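Long-range contacts in nudix hydrolase DR_0079 (Deinococcus radiodurans, PDB 2O5F), which hydrolyses nucleoside di- and triphosphates to monophosphates with magnesium as cofactor, with a marked preference for the cytosine ribonucleotides CDP and CTP: residues A[34-39]-A[69-74]; A[43-48]-A[122-127]; A[103-108]-A[116-121]. All blocks are in the same frame, centred on the assembly; numbering follows the deposited sequence.

The three contacts show how the chemistry of a long-range contact follows its place in the fold. Contacts 1 and 3 belong to one mixed sheet, and each pairs a central strand with an outermost one: 35-42 with 68-71, and 115-122 with 98-105. The two central strands run side by side, so contacts 1 and 3 touch, with Asn38 probably hydrogen-bonded to Cys117 and Tyr119. Both are partly buried and rest on backbone pairing, with mostly apolar side chains packed on the faces of the sheet. Contact 2 lies at the surface, its centre about 23 Å and 20 Å from those of contacts 1 and 3. It joins the loops that follow the same central strands, through a carboxylate, an arginine and a water.

Contact 1 (A[34-39]-A[69-74]); sequences VRVVNA and GGAVQS
Gly69 lies opposite Asn38 in an antiparallel, non-hydrogen-bonded pair, its CA 3.2 Å from Val37 O in a CA-H...O contact. A side chain on Gly69 would run into Asn38 OD1, so the bare backbone lets Asn38 OD1 come within 3.9 Å of Gly69 CA. Gly70 forms the hydrogen-bonded pair with Val37: its N donates to Val37 O, and its O accepts from Val37 N at 2.9 Å. Val37 CG2 stands only 3.2 Å from that same Gly70 O, a close fit of methyl against carbonyl. Ala71 faces Val36, whose CG1 rests on Ala71 CA at 3.9 Å. Beyond the last bridge, Val72 N still donates to Arg35 O, at 2.9 Å and almost straight (176°). Val72 CG2, anti to its own carbonyl carbon, lies against Arg35 O at 3.5 Å and also touches Arg35 CB and Val37 CG1, each at 4.0 Å; the side chains of Val37 and Val72 cross at about a right angle. All six residues 69-74 belong to the Nudix box, and Gly69 N is hydrogen-bonded to Glu89, inferred to bind magnesium. Helix 78-90 packs its Tyr78 against Arg35 and Val37, strand 8-12 sends Leu9 to Ala71, and strand 115-122 borders the other edge of 35-42.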
loop_
_atom_site.group_PDB
_atom_site.type_symbol
_atom_site.label_atom_id
_atom_site.label_comp_id
_atom_site.label_asym_id
_atom_site.label_seq_id
_atom_site.Cartn_x
_atom_site.Cartn_y
_atom_site.Cartn_z
ATOM N N VAL A 34 -3.436 -7.081 12.222
ATOM C CA VAL A 34 -2.539 -5.927 12.202
ATOM C C VAL A 34 -2.953 -4.896 11.154
ATOM O O VAL A 34 -3.849 -5.142 10.337
ATOM C CB VAL A 34 -1.068 -6.336 11.951
ATOM C CG1 VAL A 34 -0.605 -7.295 13.049
ATOM C CG2 VAL A 34 -0.916 -6.978 10.576
ATOM N N ARG A 35 -2.287 -3.742 11.186
ATOM C CA ARG A 35 -2.586 -2.638 10.277
ATOM C C ARG A 35 -1.465 -2.344 9.275
ATOM O O ARG A 35 -0.279 -2.419 9.600
ATOM C CB ARG A 35 -2.890 -1.368 11.096
ATOM C CG ARG A 35 -3.835 -1.632 12.267
ATOM C CD ARG A 35 -4.571 -0.399 12.808
ATOM N NE ARG A 35 -3.765 0.443 13.674
ATOM C CZ ARG A 35 -4.250 1.224 14.642
ATOM N NH1 ARG A 35 -5.557 1.287 14.892
ATOM N NH2 ARG A 35 -3.416 1.945 15.369
ATOM N N VAL A 36 -1.859 -2.033 8.046
ATOM C CA VAL A 36 -0.913 -1.681 6.994
ATOM C C VAL A 36 -1.440 -0.440 6.279
ATOM O O VAL A 36 -2.592 -0.050 6.464
ATOM C CB VAL A 36 -0.753 -2.816 5.943
ATOM C CG1 VAL A 36 -0.224 -4.080 6.617
ATOM C CG2 VAL A 36 -2.089 -3.092 5.254
ATOM N N VAL A 37 -0.589 0.189 5.482
ATOM C CA VAL A 37 -1.001 1.351 4.707
ATOM C C VAL A 37 -0.648 1.028 3.260
ATOM O O VAL A 37 0.308 0.297 2.988
ATOM C CB VAL A 37 -0.265 2.655 5.140
ATOM C CG1 VAL A 37 -0.900 3.229 6.401
ATOM C CG2 VAL A 37 1.214 2.370 5.383
ATOM N N ASN A 38 -1.443 1.557 2.341
ATOM C CA ASN A 38 -1.225 1.346 0.923
ATOM C C ASN A 38 -1.569 2.663 0.252
ATOM O O ASN A 38 -2.455 3.386 0.713
ATOM C CB ASN A 38 -2.129 0.229 0.389
ATOM C CG ASN A 38 -1.620 -1.163 0.748
ATOM O OD1 ASN A 38 -0.512 -1.538 0.385
ATOM N ND2 ASN A 38 -2.432 -1.928 1.463
ATOM N N ALA A 39 -0.853 2.995 -0.811
ATOM C CA ALA A 39 -1.133 4.234 -1.522
ATOM C C ALA A 39 -0.829 4.079 -2.992
ATOM O O ALA A 39 -0.008 3.255 -3.392
ATOM C CB ALA A 39 -0.319 5.385 -0.938
ATOM N N GLY A 69 3.617 1.020 0.122
ATOM C CA GLY A 69 2.899 0.151 1.036
ATOM C C GLY A 69 3.761 -0.471 2.112
ATOM O O GLY A 69 4.927 -0.778 1.881
ATOM N N GLY A 70 3.185 -0.661 3.295
ATOM C CA GLY A 70 3.941 -1.267 4.374
ATOM C C GLY A 70 3.150 -1.350 5.660
ATOM O O GLY A 70 2.111 -0.703 5.808
ATOM N N ALA A 71 3.655 -2.141 6.602
ATOM C CA ALA A 71 2.996 -2.309 7.883
ATOM C C ALA A 71 3.156 -1.077 8.763
ATOM O O ALA A 71 4.175 -0.392 8.710
ATOM C CB ALA A 71 3.562 -3.539 8.598
ATOM N N VAL A 72 2.138 -0.800 9.570
ATOM C CA VAL A 72 2.164 0.331 10.489
ATOM C C VAL A 72 2.878 -0.149 11.755
ATOM O O VAL A 72 2.526 -1.193 12.313
ATOM C CB VAL A 72 0.738 0.779 10.883
ATOM C CG1 VAL A 72 0.804 1.977 11.812
ATOM C CG2 VAL A 72 -0.072 1.107 9.640
ATOM N N GLN A 73 3.875 0.601 12.205
ATOM C CA GLN A 73 4.617 0.214 13.399
ATOM C C GLN A 73 3.865 0.536 14.679
ATOM O O GLN A 73 3.087 1.487 14.731
ATOM C CB GLN A 73 5.980 0.904 13.423
ATOM C CG GLN A 73 6.866 0.529 12.253
ATOM C CD GLN A 73 8.234 1.166 12.331
ATOM O OE1 GLN A 73 9.029 1.070 11.394
ATOM N NE2 GLN A 73 8.523 1.822 13.452
ATOM N N SER A 74 4.108 -0.263 15.713
ATOM C CA SER A 74 3.447 -0.062 16.998
ATOM C C SER A 74 3.555 1.381 17.481
ATOM O O SER A 74 4.642 1.954 17.516
ATOM C CB SER A 74 4.048 -0.987 18.059
ATOM O OG SER A 74 3.458 -0.744 19.321
#

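Contact 2 (A[43-48]-A[122-127]); sequences NSQGQL and RSDATP
Ser44 grips the carboxylate of Asp124 twice at a single oxygen. Its backbone N donates to Asp124 OD1 over 2.8 Å, nearly straight (173°), and its OG donates to the same OD1 over 2.7 Å; both arrive on the syn side, from opposite faces of the carboxylate plane. Ser44 OG sits between its own N and carbonyl carbon (chi1 53°), where it reaches the same oxygen. Beside this pair, Arg122 NH2 makes a weak 3.1 Å bond to Asn43 O, while Arg122 NE is held by Arg42 O. A water accepts from Asn43 ND2 and donates to Asp124 O, adding a further bridge between the loops. Further out, Asn43 OD1 takes the N-H groups of Gln45 (2.8 Å) and Gln47 (2.9 Å) from opposite faces of its amide plane, and Asn43 ND2 donates to Gln47 OE1 at 3.0 Å. An alanine at Asn43 would probably leave the backbone N of Gln45 and Gln47 without this acceptor and free the turn to shift, disturbing the presentation of Ser44 to Asp124. The arrangement is that of an Asx turn within a type I beta turn, Asn43 to Gly46, between strands 35-42 and 48-52.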
loop_
_atom_site.group_PDB
_atom_site.type_symbol
_atom_site.label_atom_id
_atom_site.label_comp_id
_atom_site.label_asym_id
_atom_site.label_seq_id
_atom_site.Cartn_x
_atom_site.Cartn_y
_atom_site.Cartn_z
ATOM N N ASN A 43 -1.265 10.212 -11.775
ATOM C CA ASN A 43 -0.958 11.431 -12.505
ATOM C C ASN A 43 -2.213 12.061 -13.112
ATOM O O ASN A 43 -3.327 11.595 -12.891
ATOM C CB ASN A 43 0.095 11.171 -13.591
ATOM C CG ASN A 43 -0.363 10.184 -14.663
ATOM O OD1 ASN A 43 -1.555 9.943 -14.847
ATOM N ND2 ASN A 43 0.602 9.621 -15.393
ATOM N N SER A 44 -2.018 13.129 -13.878
ATOM C CA SER A 44 -3.132 13.835 -14.494
ATOM C C SER A 44 -3.704 13.074 -15.684
ATOM O O SER A 44 -4.717 13.471 -16.256
ATOM C CB SER A 44 -2.676 15.227 -14.928
ATOM O OG SER A 44 -1.524 15.149 -15.734
ATOM N N GLN A 45 -3.048 11.977 -16.050
ATOM C CA GLN A 45 -3.488 11.146 -17.161
ATOM C C GLN A 45 -4.353 9.986 -16.668
ATOM O O GLN A 45 -4.832 9.182 -17.460
ATOM C CB GLN A 45 -2.263 10.616 -17.915
ATOM C CG GLN A 45 -1.556 11.663 -18.776
ATOM C CD GLN A 45 -0.035 11.523 -18.755
ATOM O OE1 GLN A 45 0.656 12.182 -17.965
ATOM N NE2 GLN A 45 0.491 10.651 -19.613
ATOM N N GLY A 46 -4.554 9.908 -15.357
ATOM C CA GLY A 46 -5.357 8.835 -14.799
ATOM C C GLY A 46 -4.610 7.514 -14.688
ATOM O O GLY A 46 -5.222 6.454 -14.559
ATOM N N GLN A 47 -3.284 7.575 -14.744
ATOM C CA GLN A 47 -2.454 6.378 -14.637
ATOM C C GLN A 47 -1.882 6.281 -13.223
ATOM O O GLN A 47 -1.685 7.290 -12.555
ATOM C CB GLN A 47 -1.304 6.447 -15.642
ATOM C CG GLN A 47 -1.750 6.505 -17.095
ATOM C CD GLN A 47 -0.610 6.862 -18.024
ATOM O OE1 GLN A 47 0.108 7.836 -17.791
ATOM N NE2 GLN A 47 -0.442 6.089 -19.089
ATOM N N LEU A 48 -1.621 5.059 -12.776
ATOM C CA LEU A 48 -1.053 4.835 -11.454
ATOM C C LEU A 48 0.397 4.381 -11.639
ATOM O O LEU A 48 0.687 3.598 -12.544
ATOM C CB LEU A 48 -1.851 3.745 -10.725
ATOM C CG LEU A 48 -3.377 3.895 -10.663
ATOM C CD1 LEU A 48 -3.973 2.665 -9.984
ATOM C CD2 LEU A 48 -3.764 5.163 -9.898
ATOM N N ARG A 122 -0.973 12.615 -5.538
ATOM C CA ARG A 122 -1.075 13.209 -6.871
ATOM C C ARG A 122 0.253 13.799 -7.348
ATOM O O ARG A 122 0.832 14.660 -6.685
ATOM C CB ARG A 122 -2.144 14.314 -6.888
ATOM C CG ARG A 122 -3.539 13.889 -6.445
ATOM C CD ARG A 122 -3.998 12.640 -7.181
ATOM N NE ARG A 122 -3.841 12.773 -8.626
ATOM C CZ ARG A 122 -4.621 13.519 -9.399
ATOM N NH1 ARG A 122 -5.628 14.201 -8.867
ATOM N NH2 ARG A 122 -4.387 13.590 -10.701
ATOM N N SER A 123 0.720 13.336 -8.506
ATOM C CA SER A 123 1.958 13.823 -9.091
ATOM C C SER A 123 2.143 13.324 -10.511
ATOM O O SER A 123 1.789 12.185 -10.828
ATOM C CB SER A 123 3.170 13.380 -8.272
ATOM O OG SER A 123 4.372 13.869 -8.858
ATOM N N ASP A 124 2.692 14.176 -11.368
ATOM C CA ASP A 124 2.955 13.782 -12.743
ATOM C C ASP A 124 4.420 13.394 -12.894
ATOM O O ASP A 124 4.833 12.924 -13.943
ATOM C CB ASP A 124 2.614 14.921 -13.709
ATOM C CG ASP A 124 1.132 14.990 -14.023
ATOM O OD1 ASP A 124 0.594 14.002 -14.551
ATOM O OD2 ASP A 124 0.502 16.026 -13.743
ATOM N N ALA A 125 5.201 13.589 -11.836
ATOM C CA ALA A 125 6.617 13.257 -11.872
ATOM C C ALA A 125 6.856 11.796 -11.517
ATOM O O ALA A 125 6.187 11.237 -10.641
ATOM C CB ALA A 125 7.392 14.147 -10.906
ATOM N N THR A 126 7.806 11.176 -12.211
ATOM C CA THR A 126 8.156 9.791 -11.927
ATOM C C THR A 126 9.046 9.851 -10.693
ATOM O O THR A 126 10.016 10.604 -10.656
ATOM C CB THR A 126 8.936 9.153 -13.078
ATOM O OG1 THR A 126 8.109 9.100 -14.248
ATOM C CG2 THR A 126 9.368 7.738 -12.700
ATOM N N PRO A 127 8.714 9.070 -9.658
ATOM C CA PRO A 127 9.477 9.037 -8.410
ATOM C C PRO A 127 10.911 8.539 -8.565
ATOM O O PRO A 127 11.199 7.672 -9.399
ATOM C CB PRO A 127 8.669 8.087 -7.526
ATOM C CG PRO A 127 7.292 8.163 -8.089
ATOM C CD PRO A 127 7.537 8.195 -9.567
HETATM O O HOH W 1 3.253 11.250 -15.449
#

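Contact 3 (A[103-108]-A[116-121]); sequences ASFSPF and MCVYEL
The Phe105 ring meets strand 115-122 with its edge: Val118 CG2 lies near the ring plane, 3.8 Å from both CD2 and CE2, and Met116 CG is also near that plane, 4.1 Å from Phe105 CB. Phe105 CG stands anti to the carbonyl carbon (chi1 -61°), and the side chains of Phe105 and Val118 cross obliquely. Leu162 of helix 159-166 touches Phe105, Met116 and Val118 alike, and Arg165 of that helix also touches the Phe105 side chain. The opposite face of the sheet carries a looser pair, Ser104 OG and Cys117 SG, 4.1 Å apart. Between the faces runs the backbone of the hairpin. Ala103 and Val118 exchange two hydrogen bonds, the tighter from Val118 N to Ala103 O at 2.7 Å and almost straight (176°). Phe105 N donates to Met116 O at 2.9 Å, and Met116 N donates back to Phe105 O. In the non-hydrogen-bonded pair between them, Ser104 CA comes within 3.2 Å of Met116 O, a CA-H...O contact. The chemistry is therefore divided: backbone groups satisfy each other in the two hydrogen-bonded pairs, Cys117 turns its backbone bond to Asn38, and apolar side chains on the Phe105 side pack against helix 159-166.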
loop_
_atom_site.group_PDB
_atom_site.type_symbol
_atom_site.label_atom_id
_atom_site.label_comp_id
_atom_site.label_asym_id
_atom_site.label_seq_id
_atom_site.Cartn_x
_atom_site.Cartn_y
_atom_site.Cartn_z
ATOM N N ALA A 103 -9.616 5.429 0.958
ATOM C CA ALA A 103 -10.555 4.513 1.579
ATOM C C ALA A 103 -9.919 3.785 2.748
ATOM O O ALA A 103 -8.706 3.834 2.940
ATOM C CB ALA A 103 -11.053 3.497 0.552
ATOM N N SER A 104 -10.759 3.109 3.523
ATOM C CA SER A 104 -10.327 2.324 4.675
ATOM C C SER A 104 -11.012 0.965 4.553
ATOM O O SER A 104 -12.184 0.892 4.186
ATOM C CB SER A 104 -10.755 3.012 5.975
ATOM O OG SER A 104 -10.062 4.238 6.155
ATOM N N PHE A 105 -10.288 -0.111 4.852
ATOM C CA PHE A 105 -10.857 -1.452 4.746
ATOM C C PHE A 105 -10.555 -2.361 5.921
ATOM O O PHE A 105 -9.519 -2.228 6.568
ATOM C CB PHE A 105 -10.342 -2.155 3.488
ATOM C CG PHE A 105 -10.686 -1.458 2.209
ATOM C CD1 PHE A 105 -12.007 -1.384 1.773
ATOM C CD2 PHE A 105 -9.685 -0.890 1.432
ATOM C CE1 PHE A 105 -12.325 -0.751 0.571
ATOM C CE2 PHE A 105 -9.987 -0.254 0.228
ATOM C CZ PHE A 105 -11.306 -0.184 -0.205
ATOM N N SER A 106 -11.467 -3.303 6.160
ATOM C CA SER A 106 -11.320 -4.305 7.204
ATOM C C SER A 106 -11.080 -5.655 6.525
ATOM O O SER A 106 -11.673 -5.949 5.480
ATOM C CB SER A 106 -12.587 -4.397 8.066
ATOM O OG SER A 106 -12.681 -5.682 8.673
ATOM N N PRO A 107 -10.198 -6.483 7.106
ATOM C CA PRO A 107 -9.842 -7.815 6.607
ATOM C C PRO A 107 -11.015 -8.795 6.678
ATOM O O PRO A 107 -10.995 -9.846 6.032
ATOM C CB PRO A 107 -8.725 -8.263 7.545
ATOM C CG PRO A 107 -8.243 -7.015 8.188
ATOM C CD PRO A 107 -9.448 -6.160 8.330
ATOM N N PHE A 108 -12.014 -8.480 7.497
ATOM C CA PHE A 108 -13.166 -9.368 7.633
ATOM C C PHE A 108 -14.347 -8.958 6.768
ATOM O O PHE A 108 -15.299 -9.720 6.618
ATOM C CB PHE A 108 -13.619 -9.452 9.092
ATOM C CG PHE A 108 -12.522 -9.829 10.032
ATOM C CD1 PHE A 108 -11.766 -8.849 10.658
ATOM C CD2 PHE A 108 -12.207 -11.164 10.256
ATOM C CE1 PHE A 108 -10.704 -9.189 11.497
ATOM C CE2 PHE A 108 -11.147 -11.516 11.093
ATOM C CZ PHE A 108 -10.395 -10.525 11.714
ATOM N N MET A 116 -6.556 -1.472 6.946
ATOM C CA MET A 116 -5.752 -0.528 6.211
ATOM C C MET A 116 -6.429 0.753 5.803
ATOM O O MET A 116 -7.655 0.854 5.727
ATOM C CB MET A 116 -5.225 -1.192 4.939
ATOM C CG MET A 116 -6.323 -1.666 3.993
ATOM S SD MET A 116 -5.659 -2.358 2.457
ATOM C CE MET A 116 -5.101 -3.972 2.979
ATOM N N CYS A 117 -5.588 1.740 5.552
ATOM C CA CYS A 117 -6.046 3.002 5.040
ATOM C C CYS A 117 -5.307 3.059 3.713
ATOM O O CYS A 117 -4.105 2.761 3.648
ATOM C CB CYS A 117 -5.621 4.173 5.917
ATOM S SG CYS A 117 -6.315 5.732 5.335
ATOM N N VAL A 118 -6.040 3.409 2.663
ATOM C CA VAL A 118 -5.481 3.523 1.324
ATOM C C VAL A 118 -5.503 5.012 0.998
ATOM O O VAL A 118 -6.506 5.689 1.220
ATOM C CB VAL A 118 -6.335 2.758 0.285
ATOM C CG1 VAL A 118 -5.612 2.703 -1.058
ATOM C CG2 VAL A 118 -6.631 1.353 0.789
ATOM N N TYR A 119 -4.385 5.514 0.492
ATOM C CA TYR A 119 -4.253 6.925 0.152
ATOM C C TYR A 119 -4.008 7.107 -1.330
ATOM O O TYR A 119 -3.627 6.169 -2.028
ATOM C CB TYR A 119 -3.059 7.521 0.892
ATOM C CG TYR A 119 -3.144 7.423 2.385
ATOM C CD1 TYR A 119 -3.863 8.365 3.125
ATOM C CD2 TYR A 119 -2.506 6.386 3.070
ATOM C CE1 TYR A 119 -3.937 8.279 4.507
ATOM C CE2 TYR A 119 -2.579 6.294 4.452
ATOM C CZ TYR A 119 -3.292 7.241 5.162
ATOM O OH TYR A 119 -3.354 7.153 6.535
ATOM N N GLU A 120 -4.226 8.323 -1.811
ATOM C CA GLU A 120 -3.947 8.626 -3.203
ATOM C C GLU A 120 -3.023 9.840 -3.201
ATOM O O GLU A 120 -3.339 10.868 -2.602
ATOM C CB GLU A 120 -5.226 8.940 -3.984
ATOM C CG GLU A 120 -4.951 9.289 -5.439
ATOM C CD GLU A 120 -6.211 9.543 -6.241
ATOM O OE1 GLU A 120 -6.884 10.565 -5.980
ATOM O OE2 GLU A 120 -6.529 8.711 -7.120
ATOM N N LEU A 121 -1.870 9.697 -3.844
ATOM C CA LEU A 121 -0.880 10.763 -3.945
ATOM C C LEU A 121 -0.992 11.294 -5.374
ATOM O O LEU A 121 -1.110 10.512 -6.317
ATOM C CB LEU A 121 0.524 10.193 -3.705
ATOM C CG LEU A 121 1.644 11.092 -3.168
ATOM C CD1 LEU A 121 1.324 11.475 -1.727
ATOM C CD2 LEU A 121 2.985 10.347 -3.218
#